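PDB 5DLY: plantazolicin methyltransferase BamL from Bacillus amyloliquefaciens subsp. plantarum, which probably transfers a methyl group from S-adenosylmethionine to an amino nitrogen of desmethylplantazolicin, an antibiotic precursor. Local coordinates for residues A[64-69]-A[87-92]. Residues are numbered along the deposited sequence; the frame is centred on the assembly and turned at random.
Sequences LDIGCG and TGIDSS. With SAH (S-adenosyl-L-homocysteine), chain C.
The glycine-rich D-x-G-x-G motif, D65–G69, meets T87–D90, the end of the next strand with its ribose-binding acidic residue, in the Rossmann-like fold of this class I methyltransferase. The strands run 15° from parallel, linked by D65, whose N donates to T87 O (2.8 Å) and whose O accepts from I89 N. Beyond I66 the chain turns, and C68 N reaches I89 O at 3.1 Å from above the carbonyl plane, joined by a weak bond from G67 N. The D90 side chain extends with CG anti to its backbone N (chi1 -161°), bringing the carboxylate to the ribose of S-adenosyl-L-homocysteine: D90 OD1 accepts from O2' at 2.6 Å and OD2 from O3' at 2.7 Å. G69 N hydrogen-bonds to D90 OD2 from above the carboxylate plane (2.8 Å), while S92 N hydrogen-bonds to D90 OD1 on its anti lone pair, closing an Asx turn; the carboxylate is thus fixed by both loops. G67 O, in turn, accepts from the amino nitrogen of S-adenosyl-L-homocysteine. C68 SG lies against the backbone of G88, 3.5 Å from G88 C. On the other face of the sheet, I66 CD1 packs beside I89 CG2 (3.7 Å). S92 N-caps helix 93-101, whose A95 and I96 touch D90. Strand 62-66, helix 72-80 and strand 85-90 form a beta-alpha-beta unit, its strands lying between 124-130 and 107-110.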
# COMPACT_ATOMS: atom_id res chain seq x y z
N LEU A 64 -6.89 4.32 7.66
CA LEU A 64 -7.02 5.19 6.51
C LEU A 64 -6.34 4.52 5.31
O LEU A 64 -5.15 4.24 5.35
CB LEU A 64 -6.40 6.56 6.81
CG LEU A 64 -6.17 7.51 5.62
CD1 LEU A 64 -7.48 7.89 4.93
CD2 LEU A 64 -5.41 8.75 6.07
N ASP A 65 -7.12 4.28 4.26
CA ASP A 65 -6.62 3.57 3.08
C ASP A 65 -6.38 4.55 1.93
O ASP A 65 -7.32 5.18 1.41
CB ASP A 65 -7.63 2.48 2.67
CG ASP A 65 -7.08 1.53 1.64
OD1 ASP A 65 -5.85 1.36 1.59
OD2 ASP A 65 -7.87 0.95 0.88
N ILE A 66 -5.12 4.67 1.52
CA ILE A 66 -4.72 5.66 0.51
C ILE A 66 -4.72 5.02 -0.88
O ILE A 66 -4.07 4.00 -1.09
CB ILE A 66 -3.32 6.25 0.82
CG1 ILE A 66 -3.25 6.85 2.24
CG2 ILE A 66 -2.89 7.26 -0.25
CD1 ILE A 66 -4.19 8.02 2.51
N GLY A 67 -5.45 5.61 -1.83
CA GLY A 67 -5.61 4.98 -3.15
C GLY A 67 -6.46 3.74 -3.02
O GLY A 67 -6.07 2.65 -3.47
N CYS A 68 -7.65 3.91 -2.44
CA CYS A 68 -8.48 2.79 -1.99
C CYS A 68 -9.19 2.03 -3.10
O CYS A 68 -9.84 1.04 -2.83
CB CYS A 68 -9.51 3.28 -0.97
SG CYS A 68 -10.65 4.50 -1.63
N GLY A 69 -9.10 2.51 -4.35
CA GLY A 69 -9.76 1.85 -5.47
C GLY A 69 -11.25 1.72 -5.21
O GLY A 69 -11.87 2.64 -4.68
N THR A 87 -11.66 4.79 6.55
CA THR A 87 -11.67 5.90 5.60
C THR A 87 -10.85 5.51 4.38
O THR A 87 -9.79 4.90 4.52
CB THR A 87 -11.11 7.19 6.23
OG1 THR A 87 -11.80 7.45 7.47
CG2 THR A 87 -11.29 8.37 5.30
N GLY A 88 -11.35 5.83 3.19
CA GLY A 88 -10.61 5.58 1.95
C GLY A 88 -10.61 6.80 1.06
O GLY A 88 -11.59 7.56 1.03
N ILE A 89 -9.50 7.03 0.37
CA ILE A 89 -9.38 8.17 -0.54
C ILE A 89 -8.78 7.71 -1.87
O ILE A 89 -7.84 6.91 -1.90
CB ILE A 89 -8.56 9.34 0.07
CG1 ILE A 89 -8.55 10.56 -0.87
CG2 ILE A 89 -7.14 8.90 0.42
CD1 ILE A 89 -8.10 11.84 -0.20
N ASP A 90 -9.35 8.20 -2.96
CA ASP A 90 -8.87 7.83 -4.29
C ASP A 90 -9.23 8.96 -5.23
O ASP A 90 -10.28 9.57 -5.06
CB ASP A 90 -9.52 6.51 -4.76
CG ASP A 90 -8.76 5.86 -5.89
OD1 ASP A 90 -8.77 6.40 -7.01
OD2 ASP A 90 -8.14 4.78 -5.66
N SER A 91 -8.36 9.26 -6.19
CA SER A 91 -8.61 10.36 -7.13
C SER A 91 -9.51 9.96 -8.31
O SER A 91 -9.85 10.80 -9.15
CB SER A 91 -7.29 10.95 -7.62
OG SER A 91 -6.51 9.94 -8.23
N SER A 92 -9.89 8.69 -8.39
CA SER A 92 -10.80 8.22 -9.44
C SER A 92 -12.26 8.28 -8.98
O SER A 92 -12.65 7.58 -8.05
CB SER A 92 -10.45 6.80 -9.86
OG SER A 92 -11.51 6.25 -10.63
N SAH C . -4.74 0.31 -2.93
CA SAH C . -5.26 -0.39 -4.14
CB SAH C . -4.57 0.15 -5.39
CG SAH C . -5.58 0.32 -6.53
SD SAH C . -4.79 0.70 -8.07
C SAH C . -5.00 -1.87 -4.04
O SAH C . -4.60 -2.37 -2.99
OXT SAH C . -5.16 -2.62 -5.00
C5' SAH C . -4.11 2.31 -7.77
C4' SAH C . -5.14 3.31 -7.26
O4' SAH C . -4.46 4.51 -6.84
C3' SAH C . -6.12 3.75 -8.35
O3' SAH C . -7.47 3.50 -7.92
C2' SAH C . -5.84 5.24 -8.55
O2' SAH C . -6.98 6.03 -8.89
C1' SAH C . -5.28 5.61 -7.18
N9 SAH C . -4.49 6.86 -7.15
C8 SAH C . -3.49 7.21 -7.99
N7 SAH C . -2.98 8.42 -7.66
C5 SAH C . -3.66 8.85 -6.58
C6 SAH C . -3.62 10.05 -5.74
N6 SAH C . -2.72 11.01 -6.01
N1 SAH C . -4.49 10.13 -4.70
C2 SAH C . -5.39 9.15 -4.45
N3 SAH C . -5.48 8.01 -5.19
C4 SAH C . -4.65 7.82 -6.25